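Local coordinates for protein siderophore enterobactin esterase (Emericella nidulans, PDB 6GUO) that hydrolyses the ester bonds of the bacterial xenosiderophore enterobactin, a step required for release of its iron inside the fungal cell, at residues 190-195 against 255-260; 162-167 against 186-191; 104-109 against 168-173. All coordinates share one frame; numbering follows the deposited sequence. Where two conformers were deposited one is given.

Contact 1 of 3, residues 190-195 against 255-260; sequences PSIWWN and NDNCEE
I192 and N257 carry this contact, their side chains running alongside each other and pointing opposite ways. The CG2 branch of I192 lies alongside the stem of N257, with I192 CG2 3.8 Å from N257 CB. The longer branch reaches back over the helix backbone, where I192 CD1 sits 3.8 Å from the carbonyl oxygen N257 O. In I192, CG2 is anti to the backbone N and CG1 anti to the carbonyl carbon (chi1 -69°), which sends the two branches to different parts of N257. A second apolar touch is made by the P190 ring, whose CD meets C258 SG at 3.7 Å. The polar link is indirect: one water accepts the backbone N-H of W193, its oxygen 3.0 Å from W193 N, and also an N-H of the N257 amide, 2.9 Å from N257 ND2. The same water lies in the plane of the W193 indole, at its edge. The other end of that amide is held by R253, just before the helix, through a hydrogen bond to N257 OD1, and the two bonds together fix how the amide is turned. The loop leaving strand 184-188 is thus laid against helix 254-268. P190 and I192 also rest on L172 of helix 166-177, while C258 packs on F224 of strand 219-225.

Contact 2 of 3, residues 162-167 against 186-191; sequences FGHSYG and LAASPS
F162 and H164 both hold CG anti to the backbone N (chi1 178° and 174°), which leans their rings toward strand 184-188 on the sheet face they share with L186 and A188. The F162 and L186 side chains cross at about a right angle, F162 CD1 lying 3.5 Å from L186 CB, and the tip of the phenyl reaches the next residue on that face, with F162 CZ 3.6 Å from A188 CB. The H164 imidazole passes S189, H164 NE2 being 3.6 Å from S189 CB; the S189 hydroxyl itself bonds to E228. The strands run parallel in register, with G163 N to L186 O at 3.1 Å and A188 N to G163 O at 2.9 Å. Beyond H164 the chain turns sharply into helix 166-177: S165, with a positive phi of 62°, has the strained backbone of a nucleophile elbow, and G163, S165 and G167 match its GxSxG pattern, consistent with S165 being the nucleophile of this alpha/beta-hydrolase. The turn stays tied to the segment 186-191 by S165 N to A188 O, 2.9 Å, and by S191 N to S165 O, 3.2 Å, the latter donor well above the carbonyl plane. S191 CB lies in the plane of the Y166 ring, at its edge, and the phenol oxygen of Y166 bonds to E126.

Contact 3 of 3, residues 104-109 against 168-173; sequences YDLTPP and GLFALH
The H173 imidazole receives P108 over one face: P108 CB stands 3.6 Å from the ring centroid, 19° off the normal and displaced toward the rim, a CH-pi contact. The atom of the ring closest to it is H173 ND1, 3.4 Å from P108 CB. Both ring nitrogens are hydrogen-bonded, ND1 to E202 and NE2 to D132, and these two bonds fix the rotation of the imidazole and so the face that it offers to the proline. The F170 phenyl is met differently. L106 CD2 approaches it obliquely and off-centre, 4.3 Å from the centroid, and the two side chains cross at about a right angle. In the plane of the phenyl, at its edge, lies the carbonyl oxygen L106 O, which comes within 3.5 Å of F170 CB. This oxygen is buried by the contact and has no polar partner anywhere in the model. The carbonyl of D105 adds a looser touch, D105 O being 3.8 Å from F170 CD1. F170 and H173 both carry CG anti to the backbone N (chi1 179° and 176°), and L169 shares this torsion; all three residues direct CB toward the segment 104-109. L169 CD2 touches the proline ring at P108 CD, 4.1 Å away. The T107 hydroxyl turns to other company, bonding to S103 and G129. Helix 102-106 and the residues after it are thereby packed along one side of helix 166-177. Helix 131-150 joins them through F134, whose ring meets F170, W194 of helix 194-197 touches T107, P108 and L169, and I199 of helix 199-208 lies against L169 and H173.

In the fold
Along the chain, 104-109 comes first, then 162-167 and 168-173 in direct succession, then 186-191, 190-195 and finally 255-260. Contact 2 lies deepest, its centre about 6 Å from that of the chain, where the beta-alpha-beta unit of strand 156-164, helix 166-177 and strand 184-188 holds the probable nucleophile elbow. Contact 3 is centred about 9 Å from it and uses the same helix; contact 1, about 10 Å away, shares P190 and S191 with it. Contacts 1 and 3, with centres about 13 Å apart, meet where W194 packs on T107 and P108 and P190 on G168 and L172. The elbow is flanked by helix 102-106 and by the loop after strand 184-188, which packs on helix 254-268.

Contact 1 of 3, residues 190-195 against 255-260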
ATOM      1  N   PRO A 190      10.019  14.288  -3.016  1.00 15.50           N
ATOM      2  CA  PRO A 190      11.386  14.349  -3.539  1.00 15.88           C
ATOM      3  C   PRO A 190      12.271  15.242  -2.677  1.00 17.03           C
ATOM      4  O   PRO A 190      11.823  16.302  -2.231  1.00 17.02           O
ATOM      5  CB  PRO A 190      11.200  14.957  -4.929  1.00 15.79           C
ATOM      6  CG  PRO A 190       9.963  15.780  -4.801  1.00 15.25           C
ATOM      7  CD  PRO A 190       9.069  14.974  -3.907  1.00 15.52           C
ATOM      8  N   SER A 191      13.511  14.817  -2.456  1.00 18.03           N
ATOM      9  CA  SER A 191      14.451  15.554  -1.611  1.00 19.12           C
ATOM     10  C   SER A 191      15.015  16.772  -2.350  1.00 18.31           C
ATOM     11  O   SER A 191      16.219  16.861  -2.616  1.00 17.74           O
ATOM     12  CB  SER A 191      15.574  14.626  -1.139  1.00 20.44           C
ATOM     13  OG  SER A 191      15.034  13.491  -0.492  1.00 21.47           O
ATOM     14  N   ILE A 192      14.133  17.724  -2.647  1.00 17.76           N
ATOM     15  CA  ILE A 192      14.488  18.912  -3.425  1.00 15.36           C
ATOM     16  C   ILE A 192      15.551  19.726  -2.680  1.00 19.02           C
ATOM     17  O   ILE A 192      16.473  20.243  -3.304  1.00 19.11           O
ATOM     18  CB  ILE A 192      13.232  19.747  -3.797  1.00 19.03           C
ATOM     19  CG1 ILE A 192      12.390  18.960  -4.813  1.00 19.03           C
ATOM     20  CG2 ILE A 192      13.615  21.111  -4.376  1.00 19.57           C
ATOM     21  CD1 ILE A 192      11.008  19.515  -5.084  1.00 19.23           C
ATOM     22  N   TRP A 193      15.438  19.779  -1.351  1.00 19.45           N
ATOM     23  CA  TRP A 193      16.451  20.386  -0.463  1.00 19.81           C
ATOM     24  C   TRP A 193      17.905  19.952  -0.695  1.00 20.11           C
ATOM     25  O   TRP A 193      18.822  20.732  -0.437  1.00 20.02           O
ATOM     26  CB  TRP A 193      16.100  20.122   1.013  1.00 19.97           C
ATOM     27  CG  TRP A 193      16.106  18.667   1.395  1.00 20.29           C
ATOM     28  CD1 TRP A 193      15.046  17.806   1.365  1.00 19.73           C
ATOM     29  CD2 TRP A 193      17.227  17.906   1.863  1.00 21.62           C
ATOM     30  NE1 TRP A 193      15.437  16.557   1.781  1.00 19.65           N
ATOM     31  CE2 TRP A 193      16.769  16.588   2.093  1.00 21.11           C
ATOM     32  CE3 TRP A 193      18.572  18.210   2.113  1.00 22.38           C
ATOM     33  CZ2 TRP A 193      17.611  15.572   2.563  1.00 22.33           C
ATOM     34  CZ3 TRP A 193      19.413  17.198   2.577  1.00 23.33           C
ATOM     35  CH2 TRP A 193      18.926  15.894   2.792  1.00 23.23           C
ATOM     36  N   TRP A 194      18.105  18.715  -1.153  1.00 19.70           N
ATOM     37  CA  TRP A 194      19.433  18.097  -1.219  1.00 20.70           C
ATOM     38  C   TRP A 194      20.505  18.954  -1.894  1.00 22.18           C
ATOM     39  O   TRP A 194      20.292  19.497  -2.979  1.00 20.89           O
ATOM     40  CB  TRP A 194      19.364  16.726  -1.903  1.00 21.48           C
ATOM     41  CG  TRP A 194      20.689  16.037  -1.927  1.00 21.67           C
ATOM     42  CD1 TRP A 194      21.275  15.348  -0.907  1.00 22.17           C
ATOM     43  CD2 TRP A 194      21.608  15.999  -3.019  1.00 22.19           C
ATOM     44  NE1 TRP A 194      22.502  14.866  -1.302  1.00 22.37           N
ATOM     45  CE2 TRP A 194      22.730  15.253  -2.594  1.00 22.70           C
ATOM     46  CE3 TRP A 194      21.591  16.515  -4.321  1.00 22.84           C
ATOM     47  CZ2 TRP A 194      23.828  15.015  -3.426  1.00 23.17           C
ATOM     48  CZ3 TRP A 194      22.684  16.279  -5.149  1.00 23.87           C
ATOM     49  CH2 TRP A 194      23.785  15.531  -4.696  1.00 23.98           C
ATOM     50  N   ASN A 195      21.653  19.059  -1.227  1.00 23.50           N
ATOM     51  CA  ASN A 195      22.814  19.776  -1.736  1.00 25.22           C
ATOM     52  C   ASN A 195      22.471  21.206  -2.162  1.00 26.84           C
ATOM     53  O   ASN A 195      22.643  21.583  -3.324  1.00 26.16           O
ATOM     54  CB  ASN A 195      23.444  18.989  -2.892  1.00 25.98           C
ATOM     55  CG  ASN A 195      24.786  19.541  -3.301  1.00 28.38           C
ATOM     56  OD1 ASN A 195      25.508  20.095  -2.473  1.00 28.34           O
ATOM     57  ND2 ASN A 195      25.125  19.406  -4.583  1.00 29.83           N
ATOM     58  N   ASN A 255       7.063  20.696   1.602  1.00 19.97           N
ATOM     59  CA  ASN A 255       5.769  21.126   1.063  1.00 20.55           C
ATOM     60  C   ASN A 255       5.932  22.310   0.106  1.00 21.19           C
ATOM     61  O   ASN A 255       5.433  22.276  -1.021  1.00 21.55           O
ATOM     62  CB  ASN A 255       4.788  21.533   2.179  1.00 20.49           C
ATOM     63  CG  ASN A 255       4.522  20.428   3.192  1.00 20.65           C
ATOM     64  OD1 ASN A 255       5.364  19.564   3.447  1.00 20.74           O
ATOM     65  ND2 ASN A 255       3.338  20.472   3.799  1.00 21.15           N
ATOM     66  N   ASP A 256       6.632  23.348   0.560  1.00 21.00           N
ATOM     67  CA  ASP A 256       6.840  24.544  -0.262  1.00 21.42           C
ATOM     68  C   ASP A 256       7.758  24.295  -1.467  1.00 20.88           C
ATOM     69  O   ASP A 256       7.494  24.820  -2.551  1.00 20.06           O
ATOM     70  CB  ASP A 256       7.362  25.724   0.580  1.00 22.77           C
ATOM     71  CG  ASP A 256       6.316  26.274   1.554  1.00 23.99           C
ATOM     72  OD1 ASP A 256       5.098  26.131   1.311  1.00 26.68           O
ATOM     73  OD2 ASP A 256       6.719  26.868   2.574  1.00 25.69           O
ATOM     74  N   ASN A 257       8.820  23.505  -1.292  1.00 20.29           N
ATOM     75  CA  ASN A 257       9.697  23.152  -2.423  1.00 21.23           C
ATOM     76  C   ASN A 257       8.923  22.418  -3.529  1.00 21.31           C
ATOM     77  O   ASN A 257       9.085  22.734  -4.709  1.00 21.67           O
ATOM     78  CB  ASN A 257      10.908  22.309  -1.983  1.00 20.84           C
ATOM     79  CG  ASN A 257      11.987  23.124  -1.280  1.00 20.94           C
ATOM     80  OD1 ASN A 257      11.958  24.354  -1.266  1.00 21.95           O
ATOM     81  ND2 ASN A 257      12.960  22.427  -0.692  1.00 21.50           N
ATOM     82  N   CYS A 258       8.080  21.458  -3.144  1.00 21.57           N
ATOM     83  CA  CYS A 258       7.243  20.734  -4.109  1.00 22.65           C
ATOM     84  C   CYS A 258       6.268  21.643  -4.843  1.00 22.57           C
ATOM     85  O   CYS A 258       6.183  21.595  -6.073  1.00 20.49           O
ATOM     86  CB  CYS A 258       6.444  19.625  -3.432  1.00 24.65           C
ATOM     87  SG  CYS A 258       7.419  18.170  -3.052  1.00 27.11           S
ATOM     88  N   GLU A 259       5.527  22.448  -4.080  1.00 22.57           N
ATOM     89  CA  GLU A 259       4.529  23.360  -4.654  1.00 24.99           C
ATOM     90  C   GLU A 259       5.169  24.387  -5.591  1.00 23.04           C
ATOM     91  O   GLU A 259       4.622  24.689  -6.653  1.00 22.30           O
ATOM     92  CB  GLU A 259       3.731  24.077  -3.553  1.00 27.17           C
ATOM     93  CG  GLU A 259       2.710  23.198  -2.831  1.00 30.73           C
ATOM     94  CD  GLU A 259       1.478  22.850  -3.664  1.00 32.47           C
ATOM     95  OE1 GLU A 259       0.727  21.944  -3.244  1.00 35.13           O
ATOM     96  OE2 GLU A 259       1.243  23.460  -4.730  1.00 31.88           O
ATOM     97  N   GLU A 260       6.329  24.907  -5.201  1.00 23.07           N
ATOM     98  CA  GLU A 260       7.055  25.874  -6.033  1.00 23.65           C
ATOM     99  C   GLU A 260       7.617  25.245  -7.304  1.00 22.78           C
ATOM    100  O   GLU A 260       7.560  25.862  -8.368  1.00 24.23           O
ATOM    101  CB  GLU A 260       8.159  26.573  -5.235  1.00 26.08           C
ATOM    102  CG  GLU A 260       7.615  27.672  -4.333  1.00 27.95           C
ATOM    103  CD  GLU A 260       8.531  28.019  -3.180  1.00 29.76           C
ATOM    104  OE1 GLU A 260       9.760  27.814  -3.287  1.00 30.47           O
ATOM    105  OE2 GLU A 260       8.015  28.503  -2.149  1.00 34.49           O
TER
HETATM  106  O   HOH W   1      12.600  19.563  -0.303  1.00 20.96           O

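Contact 2 of 3, residues 162-167 against 186-191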
ATOM      1  N   PHE A 162       9.015   5.428 -10.490  1.00 14.08           N
ATOM      2  CA  PHE A 162       8.606   5.928  -9.180  1.00 13.90           C
ATOM      3  C   PHE A 162       9.775   5.886  -8.215  1.00 13.67           C
ATOM      4  O   PHE A 162      10.490   4.895  -8.147  1.00 13.95           O
ATOM      5  CB  PHE A 162       7.460   5.094  -8.606  1.00 14.23           C
ATOM      6  CG  PHE A 162       7.018   5.532  -7.231  1.00 14.16           C
ATOM      7  CD1 PHE A 162       5.901   6.334  -7.067  1.00 14.71           C
ATOM      8  CD2 PHE A 162       7.729   5.144  -6.094  1.00 13.94           C
ATOM      9  CE1 PHE A 162       5.494   6.738  -5.804  1.00 14.66           C
ATOM     10  CE2 PHE A 162       7.328   5.549  -4.831  1.00 13.70           C
ATOM     11  CZ  PHE A 162       6.210   6.349  -4.689  1.00 13.54           C
ATOM     12  N   GLY A 163       9.925   6.960  -7.449  1.00 14.37           N
ATOM     13  CA  GLY A 163      10.841   7.005  -6.318  1.00 14.49           C
ATOM     14  C   GLY A 163      10.317   7.925  -5.225  1.00 15.22           C
ATOM     15  O   GLY A 163       9.595   8.883  -5.509  1.00 15.37           O
ATOM     16  N   HIS A 164      10.675   7.609  -3.980  1.00 15.40           N
ATOM     17  CA  HIS A 164      10.329   8.402  -2.801  1.00 16.11           C
ATOM     18  C   HIS A 164      11.598   8.933  -2.128  1.00 16.09           C
ATOM     19  O   HIS A 164      12.602   8.225  -2.064  1.00 16.62           O
ATOM     20  CB  HIS A 164       9.526   7.561  -1.806  1.00 16.49           C
ATOM     21  CG  HIS A 164       9.249   8.256  -0.507  1.00 16.87           C
ATOM     22  ND1 HIS A 164      10.077   8.145   0.587  1.00 17.63           N
ATOM     23  CD2 HIS A 164       8.225   9.056  -0.124  1.00 16.95           C
ATOM     24  CE1 HIS A 164       9.578   8.855   1.585  1.00 17.21           C
ATOM     25  NE2 HIS A 164       8.457   9.415   1.179  1.00 17.27           N
ATOM     26  N   SER A 165      11.527  10.176  -1.636  1.00 15.88           N
ATOM     27  CA  SER A 165      12.639  10.841  -0.937  0.60 16.05           C
ATOM     28  C   SER A 165      13.850  10.989  -1.879  1.00 15.96           C
ATOM     29  O   SER A 165      13.712  11.635  -2.919  1.00 15.39           O
ATOM     30  CB  SER A 165      12.946  10.183   0.429  0.60 17.30           C
ATOM     31  OG  SER A 165      13.481   8.878   0.337  0.60 15.76           O
ATOM     32  N   TYR A 166      15.016  10.414  -1.563  1.00 15.86           N
ATOM     33  CA  TYR A 166      16.103  10.396  -2.558  1.00 16.28           C
ATOM     34  C   TYR A 166      15.663   9.763  -3.880  1.00 15.98           C
ATOM     35  O   TYR A 166      16.128  10.178  -4.942  1.00 15.95           O
ATOM     36  CB  TYR A 166      17.354   9.680  -2.034  1.00 18.09           C
ATOM     37  CG  TYR A 166      18.242  10.481  -1.102  1.00 19.75           C
ATOM     38  CD1 TYR A 166      18.013  11.840  -0.835  1.00 21.38           C
ATOM     39  CD2 TYR A 166      19.352   9.886  -0.515  1.00 20.75           C
ATOM     40  CE1 TYR A 166      18.842  12.554   0.006  1.00 23.01           C
ATOM     41  CE2 TYR A 166      20.187  10.598   0.328  1.00 22.32           C
ATOM     42  CZ  TYR A 166      19.929  11.932   0.581  1.00 23.50           C
ATOM     43  OH  TYR A 166      20.742  12.651   1.416  1.00 26.46           O
ATOM     44  N   GLY A 167      14.775   8.767  -3.812  1.00 15.42           N
ATOM     45  CA  GLY A 167      14.148   8.203  -5.007  1.00 15.77           C
ATOM     46  C   GLY A 167      13.400   9.228  -5.849  1.00 15.50           C
ATOM     47  O   GLY A 167      13.443   9.178  -7.079  1.00 15.28           O
ATOM     48  N   LEU A 186       7.135   9.668 -11.347  1.00 15.36           N
ATOM     49  CA  LEU A 186       6.361   9.766 -10.124  1.00 15.40           C
ATOM     50  C   LEU A 186       7.373  10.059  -9.027  1.00 15.20           C
ATOM     51  O   LEU A 186       8.094   9.169  -8.579  1.00 15.39           O
ATOM     52  CB  LEU A 186       5.599   8.462  -9.884  1.00 15.92           C
ATOM     53  CG  LEU A 186       4.707   7.996 -11.039  1.00 16.45           C
ATOM     54  CD1 LEU A 186       4.240   6.572 -10.798  1.00 17.16           C
ATOM     55  CD2 LEU A 186       3.512   8.922 -11.220  1.00 16.74           C
ATOM     56  N   ALA A 187       7.455  11.333  -8.652  1.00 14.94           N
ATOM     57  CA  ALA A 187       8.413  11.814  -7.664  1.00 15.63           C
ATOM     58  C   ALA A 187       7.673  12.099  -6.360  1.00 15.59           C
ATOM     59  O   ALA A 187       7.044  13.147  -6.208  1.00 17.52           O
ATOM     60  CB  ALA A 187       9.105  13.067  -8.175  1.00 16.07           C
ATOM     61  N   ALA A 188       7.762  11.157  -5.428  1.00 14.84           N
ATOM     62  CA  ALA A 188       7.057  11.231  -4.149  1.00 14.74           C
ATOM     63  C   ALA A 188       7.982  11.784  -3.070  1.00 15.18           C
ATOM     64  O   ALA A 188       9.081  11.269  -2.866  1.00 14.88           O
ATOM     65  CB  ALA A 188       6.544   9.853  -3.771  1.00 14.56           C
ATOM     66  N   SER A 189       7.545  12.851  -2.399  1.00 15.61           N
ATOM     67  CA  SER A 189       8.344  13.538  -1.380  1.00 15.36           C
ATOM     68  C   SER A 189       9.797  13.729  -1.816  1.00 15.00           C
ATOM     69  O   SER A 189      10.706  13.367  -1.090  1.00 15.43           O
ATOM     70  CB  SER A 189       8.291  12.747  -0.069  1.00 14.90           C
ATOM     71  OG  SER A 189       6.948  12.490   0.295  1.00 15.81           O
ATOM     72  N   PRO A 190      10.019  14.288  -3.016  1.00 15.50           N
ATOM     73  CA  PRO A 190      11.386  14.349  -3.539  1.00 15.88           C
ATOM     74  C   PRO A 190      12.271  15.242  -2.677  1.00 17.03           C
ATOM     75  O   PRO A 190      11.823  16.302  -2.231  1.00 17.02           O
ATOM     76  CB  PRO A 190      11.200  14.957  -4.929  1.00 15.79           C
ATOM     77  CG  PRO A 190       9.963  15.780  -4.801  1.00 15.25           C
ATOM     78  CD  PRO A 190       9.069  14.974  -3.907  1.00 15.52           C
ATOM     79  N   SER A 191      13.511  14.817  -2.456  1.00 18.03           N
ATOM     80  CA  SER A 191      14.451  15.554  -1.611  1.00 19.12           C
ATOM     81  C   SER A 191      15.015  16.772  -2.350  1.00 18.31           C
ATOM     82  O   SER A 191      16.219  16.861  -2.616  1.00 17.74           O
ATOM     83  CB  SER A 191      15.574  14.626  -1.139  1.00 20.44           C
ATOM     84  OG  SER A 191      15.034  13.491  -0.492  1.00 21.47           O
TER

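Contact 3 of 3, residues 104-109 against 168-173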
ATOM      1  N   TYR A 104      24.251   6.823  -2.586  1.00 21.92           N
ATOM      2  CA  TYR A 104      25.116   6.917  -3.768  1.00 22.43           C
ATOM      3  C   TYR A 104      24.300   6.759  -5.057  1.00 22.36           C
ATOM      4  O   TYR A 104      24.412   7.579  -5.972  1.00 21.41           O
ATOM      5  CB  TYR A 104      26.237   5.876  -3.720  1.00 24.05           C
ATOM      6  CG  TYR A 104      27.132   5.930  -4.934  1.00 26.02           C
ATOM      7  CD1 TYR A 104      27.984   7.011  -5.142  1.00 28.41           C
ATOM      8  CD2 TYR A 104      27.107   4.916  -5.891  1.00 27.64           C
ATOM      9  CE1 TYR A 104      28.800   7.076  -6.263  1.00 30.87           C
ATOM     10  CE2 TYR A 104      27.918   4.972  -7.017  1.00 30.26           C
ATOM     11  CZ  TYR A 104      28.764   6.053  -7.199  1.00 32.10           C
ATOM     12  OH  TYR A 104      29.574   6.113  -8.312  1.00 32.63           O
ATOM     13  N   ASP A 105      23.479   5.712  -5.115  1.00 20.76           N
ATOM     14  CA  ASP A 105      22.727   5.387  -6.326  1.00 22.26           C
ATOM     15  C   ASP A 105      21.730   6.458  -6.765  1.00 19.86           C
ATOM     16  O   ASP A 105      21.506   6.620  -7.964  1.00 19.93           O
ATOM     17  CB  ASP A 105      21.983   4.049  -6.190  1.00 22.50           C
ATOM     18  CG  ASP A 105      22.898   2.846  -6.313  1.00 23.73           C
ATOM     19  OD1 ASP A 105      22.618   1.840  -5.639  1.00 27.44           O
ATOM     20  OD2 ASP A 105      23.882   2.885  -7.074  1.00 24.70           O
ATOM     21  N   LEU A 106      21.148   7.180  -5.811  1.00 17.98           N
ATOM     22  CA  LEU A 106      20.018   8.069  -6.088  1.00 16.96           C
ATOM     23  C   LEU A 106      20.343   9.563  -6.158  1.00 18.20           C
ATOM     24  O   LEU A 106      19.489  10.345  -6.574  1.00 20.18           O
ATOM     25  CB  LEU A 106      18.912   7.820  -5.047  1.00 15.59           C
ATOM     26  CG  LEU A 106      18.388   6.379  -4.998  1.00 15.56           C
ATOM     27  CD1 LEU A 106      17.367   6.215  -3.880  1.00 15.00           C
ATOM     28  CD2 LEU A 106      17.783   5.958  -6.331  1.00 16.36           C
ATOM     29  N   THR A 107      21.553   9.970  -5.777  1.00 19.89           N
ATOM     30  CA  THR A 107      21.933  11.385  -5.815  1.00 20.50           C
ATOM     31  C   THR A 107      22.777  11.694  -7.052  1.00 22.24           C
ATOM     32  O   THR A 107      23.691  10.932  -7.380  1.00 21.94           O
ATOM     33  CB  THR A 107      22.706  11.804  -4.561  1.00 19.57           C
ATOM     34  OG1 THR A 107      23.824  10.932  -4.366  1.00 20.01           O
ATOM     35  CG2 THR A 107      21.791  11.756  -3.336  1.00 17.75           C
ATOM     36  N   PRO A 108      22.469  12.806  -7.748  1.00 24.41           N
ATOM     37  CA  PRO A 108      23.211  13.125  -8.967  1.00 25.80           C
ATOM     38  C   PRO A 108      24.607  13.687  -8.702  1.00 28.06           C
ATOM     39  O   PRO A 108      24.843  14.272  -7.639  1.00 28.28           O
ATOM     40  CB  PRO A 108      22.326  14.166  -9.654  1.00 27.38           C
ATOM     41  CG  PRO A 108      21.588  14.828  -8.547  1.00 27.12           C
ATOM     42  CD  PRO A 108      21.383  13.773  -7.497  1.00 26.02           C
ATOM     43  N   PRO A 109      25.535  13.500  -9.659  1.00 30.31           N
ATOM     44  CA  PRO A 109      26.860  14.085  -9.507  1.00 32.12           C
ATOM     45  C   PRO A 109      26.776  15.596  -9.681  1.00 33.85           C
ATOM     46  O   PRO A 109      26.029  16.077 -10.538  1.00 35.88           O
ATOM     47  CB  PRO A 109      27.663  13.435 -10.633  1.00 33.26           C
ATOM     48  CG  PRO A 109      26.659  13.147 -11.686  1.00 31.80           C
ATOM     49  CD  PRO A 109      25.356  12.880 -10.986  1.00 30.39           C
ATOM     50  N   GLY A 168      12.708  10.156  -5.191  1.00 15.93           N
ATOM     51  CA  GLY A 168      12.004  11.240  -5.870  1.00 16.23           C
ATOM     52  C   GLY A 168      12.975  12.223  -6.500  1.00 16.35           C
ATOM     53  O   GLY A 168      12.753  12.703  -7.613  1.00 15.95           O
ATOM     54  N   LEU A 169      14.053  12.525  -5.778  1.00 16.23           N
ATOM     55  CA  LEU A 169      15.146  13.335  -6.317  1.00 17.23           C
ATOM     56  C   LEU A 169      15.705  12.691  -7.588  1.00 17.28           C
ATOM     57  O   LEU A 169      15.904  13.374  -8.598  1.00 18.35           O
ATOM     58  CB  LEU A 169      16.252  13.508  -5.265  1.00 18.70           C
ATOM     59  CG  LEU A 169      17.523  14.258  -5.678  1.00 20.51           C
ATOM     60  CD1 LEU A 169      17.205  15.702  -6.009  1.00 21.13           C
ATOM     61  CD2 LEU A 169      18.567  14.168  -4.577  1.00 21.42           C
ATOM     62  N   PHE A 170      15.939  11.380  -7.517  1.00 16.22           N
ATOM     63  CA  PHE A 170      16.407  10.579  -8.649  1.00 16.65           C
ATOM     64  C   PHE A 170      15.458  10.660  -9.844  1.00 15.70           C
ATOM     65  O   PHE A 170      15.901  10.874 -10.968  1.00 15.71           O
ATOM     66  CB  PHE A 170      16.612   9.122  -8.215  1.00 16.88           C
ATOM     67  CG  PHE A 170      17.074   8.213  -9.315  1.00 17.24           C
ATOM     68  CD1 PHE A 170      18.424   8.160  -9.671  1.00 17.94           C
ATOM     69  CD2 PHE A 170      16.172   7.402  -9.996  1.00 18.01           C
ATOM     70  CE1 PHE A 170      18.854   7.322 -10.687  1.00 18.46           C
ATOM     71  CE2 PHE A 170      16.600   6.561 -11.016  1.00 17.98           C
ATOM     72  CZ  PHE A 170      17.947   6.523 -11.363  1.00 18.30           C
ATOM     73  N   ALA A 171      14.161  10.494  -9.590  1.00 16.17           N
ATOM     74  CA  ALA A 171      13.132  10.636 -10.624  1.00 16.46           C
ATOM     75  C   ALA A 171      13.171  12.009 -11.301  1.00 16.59           C
ATOM     76  O   ALA A 171      13.109  12.098 -12.535  1.00 17.31           O
ATOM     77  CB  ALA A 171      11.751  10.373 -10.044  1.00 16.41           C
ATOM     78  N   LEU A 172      13.290  13.067 -10.498  1.00 16.22           N
ATOM     79  CA  LEU A 172      13.420  14.428 -11.029  1.00 16.95           C
ATOM     80  C   LEU A 172      14.689  14.603 -11.860  1.00 17.16           C
ATOM     81  O   LEU A 172      14.645  15.181 -12.954  1.00 17.39           O
ATOM     82  CB  LEU A 172      13.374  15.464  -9.901  1.00 16.89           C
ATOM     83  CG  LEU A 172      12.025  15.591  -9.173  1.00 17.50           C
ATOM     84  CD1 LEU A 172      12.122  16.609  -8.049  1.00 18.34           C
ATOM     85  CD2 LEU A 172      10.893  15.956 -10.125  1.00 18.43           C
ATOM     86  N   HIS A 173      15.810  14.093 -11.352  1.00 16.75           N
ATOM     87  CA  HIS A 173      17.069  14.110 -12.107  1.00 17.50           C
ATOM     88  C   HIS A 173      16.938  13.422 -13.477  1.00 17.30           C
ATOM     89  O   HIS A 173      17.405  13.957 -14.484  1.00 18.47           O
ATOM     90  CB  HIS A 173      18.202  13.481 -11.293  1.00 19.01           C
ATOM     91  CG  HIS A 173      19.490  13.387 -12.044  1.00 20.88           C
ATOM     92  ND1 HIS A 173      20.248  14.494 -12.352  1.00 21.92           N
ATOM     93  CD2 HIS A 173      20.134  12.326 -12.581  1.00 21.41           C
ATOM     94  CE1 HIS A 173      21.316  14.115 -13.031  1.00 22.78           C
ATOM     95  NE2 HIS A 173      21.269  12.804 -13.185  1.00 22.02           N
TER